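Orotidine 5'-phosphate decarboxylase (Methanocaldococcus jannaschii, PDB 4LUI) probably catalyses the decarboxylation of orotidine 5'-monophosphate to UMP, the last step of de novo UMP synthesis, as a TIM-barrel homodimer. Local coordinates at residues L58-G61 with T62-I65; T88-K91 with I92-T96; I201-E204 with N205-V208. One frame throughout, in Å; residues are numbered along the deposited sequence.

The three contacts are all local and are spread round one eight-stranded parallel TIM barrel. In chain order, contact 1 is the turn at G61 between helices 54-60 and 63-72, contact 2 lies within helix 86-97, and contact 3 is the turn leading into strand 207-210, the last of the barrel. Contacts 1 and 2 have centres about 15 Å apart, touch through T62 CG2 and I95 O at 4.3 Å, and both reach the second subunit, so they belong to the dimer side of the barrel. Contact 3 lies across the chain's centre, its own centre about 29 Å from contact 1 and 28 Å from contact 2, and meets no other chain of the dimer.

Contact 1 (L58-G61 with T62-I65); sequences LSTG and TEII
The turn at G61, which leaves the helix with positive phi, lies between helices 54-60 and 63-72; it joins T60 and G61 to E63 and I64, and shows how a side-chain bond can span a change of helix. T60 OG1 donates to E63 OE1 at 2.8 Å, meeting the lone pair that faces away from the other carboxylate oxygen. Both groups are turned into the gap between their own backbone N and carbonyl carbon, T60 OG1 at chi1 59° and E63 CG at chi1 65°; a further bend at chi2 of 85° folds the glutamate back over the turn. R33 of helix 33-43 makes a salt bridge to the same OE1, so this oxygen has two partners. A water links the backbones, donating to T60 O at 2.7 Å and accepting from E63 N at 3.0 Å. The I64 N-H points almost straight at G61 O, a weak bond at 3.4 Å, while I64 CG2 lies 3.5 Å from the same oxygen. A side chain at G61 would clash with T62 N and press on the carbonyl O of T60. Backbone bonds from L58 and T62 to the second subunit place this turn between two helices at the dimer interface of the TIM barrel.

Contact 2 (T88-K91 with I92-T96); sequences TNEK and IAKIT
I92, K91 and E90 bury the most surface where two turns of helix 86-97 meet, the helix of the beta-alpha-beta unit that links strands 75-82 and 102-106. I92 N donates to T88 O at 2.9 Å, close to the line of the C=O bond. The isoleucine side chain leans over the same carbonyl, with CG1 3.4 Å from T88 O, and its CD1 reaches the methyl CG2 of T88, a predicted substrate-binding residue, at 3.9 Å. P55 of the second subunit packs on I92 and K91. K91 joins the next turn through its backbone, whose oxygen accepts from I95 N at 3.2 Å. E90 and K94 run side by side in the same direction: with E90 CG anti to the backbone N (chi1 170°) and both chains extended, E90 OE2 comes to 3.4 Å from K94 NZ, a long salt bridge with a weak hydrogen bond, and K94 CE lies equally near that oxygen. A93 packs on V117 and V120 of helix 111-124, while N89 OD1 accepts from D84 N and ND2 donates to S113 O. I92 O is gripped twice, by T96 N and T96 OG1, the hydroxyl donating at 2.8 Å from above the carbonyl plane.

Contact 3 (I201-E204 with N205-V208); sequences ILDE and NDYV
N205 sits in a type I beta turn from D203 to D206, and its N-H meets D203 OD1 at 3.0 Å from above the carboxylate plane, an overlaid Asx turn. D203 CG, turned between its own backbone N and carbonyl carbon (chi1 66°), allows this. A water accepts from N205 ND2 and donates to D203 OD2. D206 follows and closes the turn: its N donates to D203 O at 3.0 Å, while its OD2 receives D203 N at 2.9 Å, on the anti side and 34° out of the carboxylate plane. The two carboxylates, with planes 18° apart, bring D203 OD1 and D206 OD2 to 3.5 Å; a water donating to D203 OD1 and D206 OD1 and the K176 salt bridge to D206 OD2 probably ease this closeness. At D206 an alanine would be likely to leave D203 N and V183 N without their acceptor and K176 without its counter-charge. Y207 points away, its hydroxyl bonded to E75. V208 CG1 rests 3.5 Å from L202 CD1. Strand 207-210 sits between strands 183-186 and 23-27, closing the barrel: backbone hydrogen bonds tie Y207 to V183 and T185, and V208 to K23 and M25, while I201 packs on helix 169-179.

Contact 1 (L58-G61 with T62-I65)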
loop_
_atom_site.group_PDB
_atom_site.type_symbol
_atom_site.label_atom_id
_atom_site.label_comp_id
_atom_site.label_asym_id
_atom_site.label_seq_id
_atom_site.Cartn_x
_atom_site.Cartn_y
_atom_site.Cartn_z
ATOM N N LEU B 58 5.563 3.463 -9.328
ATOM C CA LEU B 58 6.815 2.849 -8.862
ATOM C C LEU B 58 7.983 2.858 -9.833
ATOM O O LEU B 58 9.146 2.881 -9.416
ATOM C CB LEU B 58 6.567 1.411 -8.424
ATOM C CG LEU B 58 6.206 1.320 -6.954
ATOM C CD1 LEU B 58 5.822 -0.105 -6.603
ATOM C CD2 LEU B 58 7.376 1.808 -6.110
ATOM N N SER B 59 7.674 2.822 -11.123
ATOM C CA SER B 59 8.699 2.780 -12.160
ATOM C C SER B 59 9.603 4.015 -12.158
ATOM O O SER B 59 10.829 3.895 -12.189
ATOM C CB SER B 59 8.051 2.611 -13.535
ATOM O OG SER B 59 8.998 2.823 -14.568
ATOM N N THR B 60 8.999 5.198 -12.118
ATOM C CA THR B 60 9.766 6.443 -12.197
ATOM C C THR B 60 9.574 7.392 -11.017
ATOM O O THR B 60 10.231 8.429 -10.945
ATOM C CB THR B 60 9.454 7.225 -13.489
ATOM O OG1 THR B 60 8.057 7.532 -13.531
ATOM C CG2 THR B 60 9.832 6.407 -14.715
ATOM N N GLY B 61 8.682 7.041 -10.096
ATOM C CA GLY B 61 8.412 7.896 -8.956
ATOM C C GLY B 61 7.324 8.916 -9.242
ATOM O O GLY B 61 6.708 8.919 -10.313
ATOM N N THR B 62 7.106 9.801 -8.278
ATOM C CA THR B 62 5.993 10.733 -8.326
ATOM C C THR B 62 6.074 11.783 -9.436
ATOM O O THR B 62 5.117 12.523 -9.631
ATOM C CB THR B 62 5.785 11.411 -6.962
ATOM O OG1 THR B 62 7.001 12.051 -6.555
ATOM C CG2 THR B 62 5.394 10.366 -5.928
ATOM N N GLU B 63 7.188 11.845 -10.162
ATOM C CA GLU B 63 7.288 12.751 -11.309
ATOM C C GLU B 63 6.102 12.568 -12.259
ATOM O O GLU B 63 5.616 13.535 -12.832
ATOM C CB GLU B 63 8.622 12.589 -12.065
ATOM C CG GLU B 63 8.830 11.237 -12.756
ATOM C CD GLU B 63 8.207 11.174 -14.147
ATOM O OE1 GLU B 63 8.014 10.053 -14.671
ATOM O OE2 GLU B 63 7.914 12.246 -14.717
ATOM N N ILE B 64 5.625 11.331 -12.400
ATOM C CA ILE B 64 4.529 11.057 -13.330
ATOM C C ILE B 64 3.227 11.730 -12.885
ATOM O O ILE B 64 2.431 12.155 -13.711
ATOM C CB ILE B 64 4.333 9.521 -13.585
ATOM C CG1 ILE B 64 3.349 9.275 -14.731
ATOM C CG2 ILE B 64 3.860 8.801 -12.331
ATOM C CD1 ILE B 64 3.722 9.965 -16.027
ATOM N N ILE B 65 3.010 11.823 -11.575
ATOM C CA ILE B 65 1.841 12.524 -11.053
ATOM C C ILE B 65 1.920 14.016 -11.386
ATOM O O ILE B 65 0.935 14.624 -11.810
ATOM C CB ILE B 65 1.726 12.335 -9.533
ATOM C CG1 ILE B 65 1.695 10.844 -9.190
ATOM C CG2 ILE B 65 0.480 13.061 -8.992
ATOM C CD1 ILE B 65 1.626 10.563 -7.700
HETATM O O HOH W 1 9.999 10.832 -9.841
#

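Contact 2 (T88-K91 with I92-T96)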
loop_
_atom_site.group_PDB
_atom_site.type_symbol
_atom_site.label_atom_id
_atom_site.label_comp_id
_atom_site.label_asym_id
_atom_site.label_seq_id
_atom_site.Cartn_x
_atom_site.Cartn_y
_atom_site.Cartn_z
ATOM N N THR B 88 4.954 6.608 9.418
ATOM C CA THR B 88 5.214 6.267 8.030
ATOM C C THR B 88 4.096 6.761 7.109
ATOM O O THR B 88 4.358 7.258 6.010
ATOM C CB THR B 88 5.451 4.768 7.882
ATOM O OG1 THR B 88 6.623 4.426 8.633
ATOM C CG2 THR B 88 5.681 4.386 6.417
ATOM N N ASN B 89 2.850 6.621 7.557
ATOM C CA ASN B 89 1.714 7.145 6.804
ATOM C C ASN B 89 1.879 8.630 6.524
ATOM O O ASN B 89 1.582 9.096 5.413
ATOM C CB ASN B 89 0.388 6.907 7.545
ATOM C CG ASN B 89 -0.217 5.559 7.252
ATOM O OD1 ASN B 89 0.477 4.628 6.838
ATOM N ND2 ASN B 89 -1.522 5.439 7.460
ATOM N N GLU B 90 2.348 9.373 7.529
ATOM C CA GLU B 90 2.554 10.811 7.378
ATOM C C GLU B 90 3.581 11.110 6.270
ATOM O O GLU B 90 3.364 11.979 5.422
ATOM C CB GLU B 90 2.980 11.446 8.701
ATOM C CG GLU B 90 3.438 12.879 8.547
ATOM C CD GLU B 90 3.935 13.468 9.845
ATOM O OE1 GLU B 90 4.061 12.707 10.829
ATOM O OE2 GLU B 90 4.204 14.689 9.876
ATOM N N LYS B 91 4.685 10.372 6.271
ATOM C CA LYS B 91 5.735 10.563 5.276
ATOM C C LYS B 91 5.251 10.222 3.866
ATOM O O LYS B 91 5.548 10.943 2.914
ATOM C CB LYS B 91 6.968 9.717 5.626
ATOM C CG LYS B 91 7.673 10.165 6.894
ATOM C CD LYS B 91 8.814 9.227 7.254
ATOM C CE LYS B 91 9.391 9.560 8.618
ATOM N NZ LYS B 91 10.355 8.515 9.059
ATOM N N ILE B 92 4.526 9.113 3.733
ATOM C CA ILE B 92 3.927 8.731 2.451
ATOM C C ILE B 92 2.949 9.813 1.976
ATOM O O ILE B 92 2.970 10.210 0.810
ATOM C CB ILE B 92 3.217 7.363 2.541
ATOM C CG1 ILE B 92 4.253 6.260 2.772
ATOM C CG2 ILE B 92 2.438 7.085 1.245
ATOM C CD1 ILE B 92 3.656 4.890 3.073
ATOM N N ALA B 93 2.115 10.302 2.891
ATOM C CA ALA B 93 1.145 11.344 2.545
ATOM C C ALA B 93 1.819 12.625 2.048
ATOM O O ALA B 93 1.376 13.235 1.070
ATOM C CB ALA B 93 0.251 11.640 3.732
ATOM N N LYS B 94 2.881 13.047 2.725
ATOM C CA LYS B 94 3.575 14.268 2.322
ATOM C C LYS B 94 4.122 14.159 0.901
ATOM O O LYS B 94 3.924 15.052 0.066
ATOM C CB LYS B 94 4.707 14.608 3.294
ATOM C CG LYS B 94 4.223 15.124 4.633
ATOM C CD LYS B 94 5.381 15.625 5.472
ATOM C CE LYS B 94 4.919 16.038 6.861
ATOM N NZ LYS B 94 6.065 16.515 7.682
ATOM N N ILE B 95 4.814 13.067 0.612
ATOM C CA ILE B 95 5.427 12.952 -0.714
ATOM C C ILE B 95 4.364 12.779 -1.800
ATOM O O ILE B 95 4.508 13.292 -2.911
ATOM C CB ILE B 95 6.493 11.824 -0.766
ATOM C CG1 ILE B 95 7.273 11.878 -2.081
ATOM C CG2 ILE B 95 5.862 10.460 -0.570
ATOM C CD1 ILE B 95 8.629 11.197 -1.996
ATOM N N THR B 96 3.288 12.078 -1.461
ATOM C CA THR B 96 2.248 11.752 -2.432
ATOM C C THR B 96 1.411 12.979 -2.761
ATOM O O THR B 96 1.110 13.247 -3.934
ATOM C CB THR B 96 1.351 10.625 -1.903
ATOM O OG1 THR B 96 2.145 9.443 -1.719
ATOM C CG2 THR B 96 0.238 10.321 -2.883
#

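Contact 3 (I201-E204 with N205-V208)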
loop_
_atom_site.group_PDB
_atom_site.type_symbol
_atom_site.label_atom_id
_atom_site.label_comp_id
_atom_site.label_asym_id
_atom_site.label_seq_id
_atom_site.Cartn_x
_atom_site.Cartn_y
_atom_site.Cartn_z
ATOM N N ILE B 201 -28.718 5.829 -7.140
ATOM C CA ILE B 201 -28.219 5.822 -5.770
ATOM C C ILE B 201 -27.169 6.910 -5.598
ATOM O O ILE B 201 -27.032 7.493 -4.530
ATOM C CB ILE B 201 -27.565 4.457 -5.437
ATOM C CG1 ILE B 201 -28.592 3.330 -5.563
ATOM C CG2 ILE B 201 -26.945 4.456 -4.040
ATOM C CD1 ILE B 201 -28.063 1.971 -5.150
ATOM N N LEU B 202 -26.443 7.192 -6.674
ATOM C CA LEU B 202 -25.322 8.121 -6.630
ATOM C C LEU B 202 -25.738 9.549 -6.972
ATOM O O LEU B 202 -26.794 9.770 -7.567
ATOM C CB LEU B 202 -24.223 7.643 -7.584
ATOM C CG LEU B 202 -23.725 6.218 -7.325
ATOM C CD1 LEU B 202 -22.812 5.755 -8.456
ATOM C CD2 LEU B 202 -23.004 6.107 -5.985
ATOM N N ASP B 203 -24.924 10.523 -6.569
ATOM C CA ASP B 203 -25.156 11.912 -6.965
ATOM C C ASP B 203 -23.882 12.578 -7.477
ATOM O O ASP B 203 -22.860 11.898 -7.701
ATOM C CB ASP B 203 -25.844 12.740 -5.855
ATOM C CG ASP B 203 -24.985 12.926 -4.610
ATOM O OD1 ASP B 203 -23.758 12.741 -4.664
ATOM O OD2 ASP B 203 -25.555 13.288 -3.554
ATOM N N GLU B 204 -23.942 13.896 -7.639
ATOM C CA GLU B 204 -22.878 14.653 -8.297
ATOM C C GLU B 204 -21.610 14.733 -7.457
ATOM O O GLU B 204 -20.552 15.144 -7.951
ATOM C CB GLU B 204 -23.369 16.056 -8.700
ATOM C CG GLU B 204 -23.476 17.059 -7.563
ATOM C CD GLU B 204 -24.823 17.022 -6.871
ATOM O OE1 GLU B 204 -25.557 16.023 -7.039
ATOM O OE2 GLU B 204 -25.152 18.004 -6.169
ATOM N N ASN B 205 -21.703 14.325 -6.193
ATOM C CA ASN B 205 -20.516 14.259 -5.352
ATOM C C ASN B 205 -19.890 12.876 -5.260
ATOM O O ASN B 205 -18.805 12.717 -4.696
ATOM C CB ASN B 205 -20.812 14.821 -3.972
ATOM C CG ASN B 205 -21.081 16.306 -4.020
ATOM O OD1 ASN B 205 -20.258 17.074 -4.528
ATOM N ND2 ASN B 205 -22.244 16.715 -3.545
ATOM N N ASP B 206 -20.557 11.879 -5.834
ATOM C CA ASP B 206 -19.960 10.545 -5.950
ATOM C C ASP B 206 -19.136 10.428 -7.234
ATOM O O ASP B 206 -19.226 11.285 -8.120
ATOM C CB ASP B 206 -21.054 9.474 -5.938
ATOM C CG ASP B 206 -21.867 9.485 -4.651
ATOM O OD1 ASP B 206 -21.272 9.658 -3.569
ATOM O OD2 ASP B 206 -23.099 9.322 -4.727
ATOM N N TYR B 207 -18.330 9.372 -7.321
ATOM C CA TYR B 207 -17.565 9.082 -8.532
ATOM C C TYR B 207 -17.829 7.651 -8.968
ATOM O O TYR B 207 -17.925 6.746 -8.130
ATOM C CB TYR B 207 -16.059 9.176 -8.279
ATOM C CG TYR B 207 -15.504 10.493 -7.789
ATOM C CD1 TYR B 207 -15.703 10.911 -6.470
ATOM C CD2 TYR B 207 -14.720 11.284 -8.623
ATOM C CE1 TYR B 207 -15.167 12.103 -6.009
ATOM C CE2 TYR B 207 -14.174 12.480 -8.168
ATOM C CZ TYR B 207 -14.398 12.875 -6.857
ATOM O OH TYR B 207 -13.870 14.059 -6.394
ATOM N N VAL B 208 -17.928 7.437 -10.274
ATOM C CA VAL B 208 -17.875 6.081 -10.803
ATOM C C VAL B 208 -16.540 5.884 -11.505
ATOM O O VAL B 208 -16.042 6.781 -12.193
ATOM C CB VAL B 208 -19.042 5.744 -11.766
ATOM C CG1 VAL B 208 -20.353 5.603 -10.996
ATOM C CG2 VAL B 208 -19.161 6.792 -12.876
HETATM O O HOH W 2 -22.487 11.868 -2.417
HETATM O O HOH W 3 -23.956 15.096 -2.131
#